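Putative rRNA methyltransferase (Sorangium cellulosum, PDB 4RWZ) probably methylates the N1 atom of an adenine in 16S ribosomal RNA within the 30S subunit, conferring resistance to aminoglycoside antibiotics. Local coordinates at residues 12-15 against 16-20. Residues are numbered along the deposited sequence; the frame is centred on the assembly and turned at random.
Sequences WTRA and DLEAK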
ATOM      1  N   TRP A  12       3.219 -18.495  -2.799  1.00 35.96           N
ATOM      2  CA  TRP A  12       1.967 -18.829  -2.102  1.00 32.44           C
ATOM      3  C   TRP A  12       0.847 -18.817  -3.110  1.00 38.10           C
ATOM      4  O   TRP A  12       0.967 -18.135  -4.123  1.00 40.74           O
ATOM      5  CB  TRP A  12       1.594 -17.790  -1.034  1.00 31.37           C
ATOM      6  CG  TRP A  12       2.335 -17.908   0.255  1.00 38.66           C
ATOM      7  CD1 TRP A  12       3.569 -18.452   0.454  1.00 39.56           C
ATOM      8  CD2 TRP A  12       1.872 -17.469   1.531  1.00 37.04           C
ATOM      9  NE1 TRP A  12       3.905 -18.366   1.790  1.00 39.93           N
ATOM     10  CE2 TRP A  12       2.875 -17.772   2.471  1.00 37.76           C
ATOM     11  CE3 TRP A  12       0.697 -16.853   1.970  1.00 35.40           C
ATOM     12  CZ2 TRP A  12       2.746 -17.471   3.822  1.00 38.75           C
ATOM     13  CZ3 TRP A  12       0.575 -16.540   3.313  1.00 36.28           C
ATOM     14  CH2 TRP A  12       1.595 -16.851   4.224  1.00 36.30           C
ATOM     15  N   THR A  13      -0.229 -19.565  -2.827  1.00 39.76           N
ATOM     16  CA  THR A  13      -1.460 -19.519  -3.622  1.00 41.06           C
ATOM     17  C   THR A  13      -2.480 -18.707  -2.849  1.00 40.08           C
ATOM     18  O   THR A  13      -2.244 -18.362  -1.692  1.00 37.05           O
ATOM     19  CB  THR A  13      -2.063 -20.926  -3.856  1.00 43.26           C
ATOM     20  OG1 THR A  13      -2.390 -21.522  -2.591  1.00 46.08           O
ATOM     21  CG2 THR A  13      -1.084 -21.825  -4.577  1.00 42.08           C
ATOM     22  N   ARG A  14      -3.618 -18.408  -3.473  1.00 39.27           N
ATOM     23  CA  ARG A  14      -4.672 -17.655  -2.804  1.00 39.93           C
ATOM     24  C   ARG A  14      -5.201 -18.479  -1.621  1.00 44.31           C
ATOM     25  O   ARG A  14      -5.499 -17.924  -0.554  1.00 41.91           O
ATOM     26  CB  ARG A  14      -5.778 -17.257  -3.812  1.00 43.93           C
ATOM     27  CG  ARG A  14      -7.102 -16.708  -3.233  1.00 46.36           C
ATOM     28  CD  ARG A  14      -7.061 -15.202  -2.888  1.00 45.45           C
ATOM     29  NE  ARG A  14      -8.371 -14.759  -2.400  1.00 50.03           N
ATOM     30  CZ  ARG A  14      -8.844 -13.512  -2.477  1.00 49.33           C
ATOM     31  NH1 ARG A  14      -8.105 -12.533  -3.012  1.00 44.61           N
ATOM     32  NH2 ARG A  14     -10.063 -13.242  -2.005  1.00 41.71           N
ATOM     33  N   ALA A  15      -5.236 -19.806  -1.783  1.00 47.71           N
ATOM     34  CA  ALA A  15      -5.702 -20.699  -0.717  1.00 51.06           C
ATOM     35  C   ALA A  15      -4.758 -20.686   0.487  1.00 48.19           C
ATOM     36  O   ALA A  15      -5.216 -20.747   1.620  1.00 49.52           O
ATOM     37  CB  ALA A  15      -5.901 -22.145  -1.242  1.00 49.49           C
ATOM     38  N   ASP A  16      -3.451 -20.594   0.228  1.00 48.50           N
ATOM     39  CA  ASP A  16      -2.448 -20.422   1.280  1.00 45.62           C
ATOM     40  C   ASP A  16      -2.716 -19.141   2.053  1.00 43.54           C
ATOM     41  O   ASP A  16      -2.723 -19.124   3.283  1.00 44.61           O
ATOM     42  CB  ASP A  16      -1.055 -20.294   0.667  1.00 48.84           C
ATOM     43  CG  ASP A  16      -0.555 -21.577   0.070  1.00 52.37           C
ATOM     44  OD1 ASP A  16      -1.068 -22.645   0.464  1.00 56.12           O
ATOM     45  OD2 ASP A  16       0.340 -21.506  -0.808  1.00 48.06           O
ATOM     46  N   LEU A  17      -2.950 -18.064   1.312  1.00 43.11           N
ATOM     47  CA  LEU A  17      -3.191 -16.766   1.910  1.00 37.94           C
ATOM     48  C   LEU A  17      -4.492 -16.822   2.696  1.00 40.79           C
ATOM     49  O   LEU A  17      -4.541 -16.415   3.868  1.00 35.03           O
ATOM     50  CB  LEU A  17      -3.243 -15.662   0.834  1.00 37.15           C
ATOM     51  CG  LEU A  17      -3.532 -14.241   1.345  1.00 36.37           C
ATOM     52  CD1 LEU A  17      -2.500 -13.836   2.433  1.00 28.35           C
ATOM     53  CD2 LEU A  17      -3.564 -13.223   0.215  1.00 33.05           C
ATOM     54  N   GLU A  18      -5.534 -17.381   2.083  1.00 42.96           N
ATOM     55  CA  GLU A  18      -6.825 -17.468   2.773  1.00 45.97           C
ATOM     56  C   GLU A  18      -6.755 -18.270   4.069  1.00 45.59           C
ATOM     57  O   GLU A  18      -7.484 -17.999   5.022  1.00 49.73           O
ATOM     58  CB  GLU A  18      -7.912 -18.015   1.845  1.00 49.70           C
ATOM     59  CG  GLU A  18      -8.420 -16.975   0.872  1.00 57.21           C
ATOM     60  CD  GLU A  18      -9.351 -17.547  -0.188  1.00 66.29           C
ATOM     61  OE1 GLU A  18      -9.551 -18.787  -0.198  1.00 69.95           O
ATOM     62  OE2 GLU A  18      -9.880 -16.754  -1.008  1.00 65.22           O
ATOM     63  N   ALA A  19      -5.866 -19.248   4.105  1.00 44.42           N
ATOM     64  CA  ALA A  19      -5.659 -20.040   5.304  1.00 45.23           C
ATOM     65  C   ALA A  19      -5.121 -19.163   6.430  1.00 47.55           C
ATOM     66  O   ALA A  19      -5.483 -19.350   7.591  1.00 50.73           O
ATOM     67  CB  ALA A  19      -4.708 -21.181   5.017  1.00 43.39           C
ATOM     68  N   LYS A  20      -4.242 -18.221   6.083  1.00 45.53           N
ATOM     69  CA  LYS A  20      -3.658 -17.304   7.067  1.00 45.79           C
ATOM     70  C   LYS A  20      -4.615 -16.199   7.488  1.00 44.55           C
ATOM     71  O   LYS A  20      -4.615 -15.797   8.641  1.00 46.84           O
ATOM     72  CB  LYS A  20      -2.367 -16.675   6.536  1.00 45.91           C
ATOM     73  CG  LYS A  20      -1.262 -17.672   6.248  1.00 48.92           C
ATOM     74  CD  LYS A  20      -0.775 -18.344   7.515  1.00 53.17           C
ATOM     75  CE  LYS A  20       0.333 -19.328   7.196  1.00 57.16           C
ATOM     76  NZ  LYS A  20       1.356 -19.335   8.259  1.00 58.77           N
TER
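Glu18 N donates to Arg14 O over 2.7 Å, and the same two residues pair again through their side chains. Arg14 NE points at Glu18 OE2 (2.9 Å, 172° at the hydrogen), a salt bridge lying in the guanidinium plane but entering from above the carboxylate plane. Arginine suits this place because its several donors can be shared: NH1 bonds to the carbonyls of Glu93 and Ala95, tying the helix to a neighbouring loop. At the start of the helix, Thr13 and Asp16 serve each other. Thr13 OG1, set between its own backbone N and carbonyl carbon (chi1 61°), accepts from Asp16 N at 3.2 Å, while Asp16 OD2 takes the N-H of Thr13 at 2.9 Å. Both side chains are short enough to meet nearby main-chain N-H groups, threonine forward and aspartate back. The Trp12 indole lies along the helix start and reaches the second turn, with CH2 3.6 Å from Lys20 CG and CZ3 4.2 Å from Leu17 CD1; a large apolar ring can meet the aliphatic parts of both. Leu17 and Trp12 also reach Tyr50 and Leu81, seating helix 14-21 against strands 49-55 and 80-84 of the Rossmann-like methyltransferase sheet. The reciprocal Thr13-Asp16 pair is the classic capping box of a helix N-terminus.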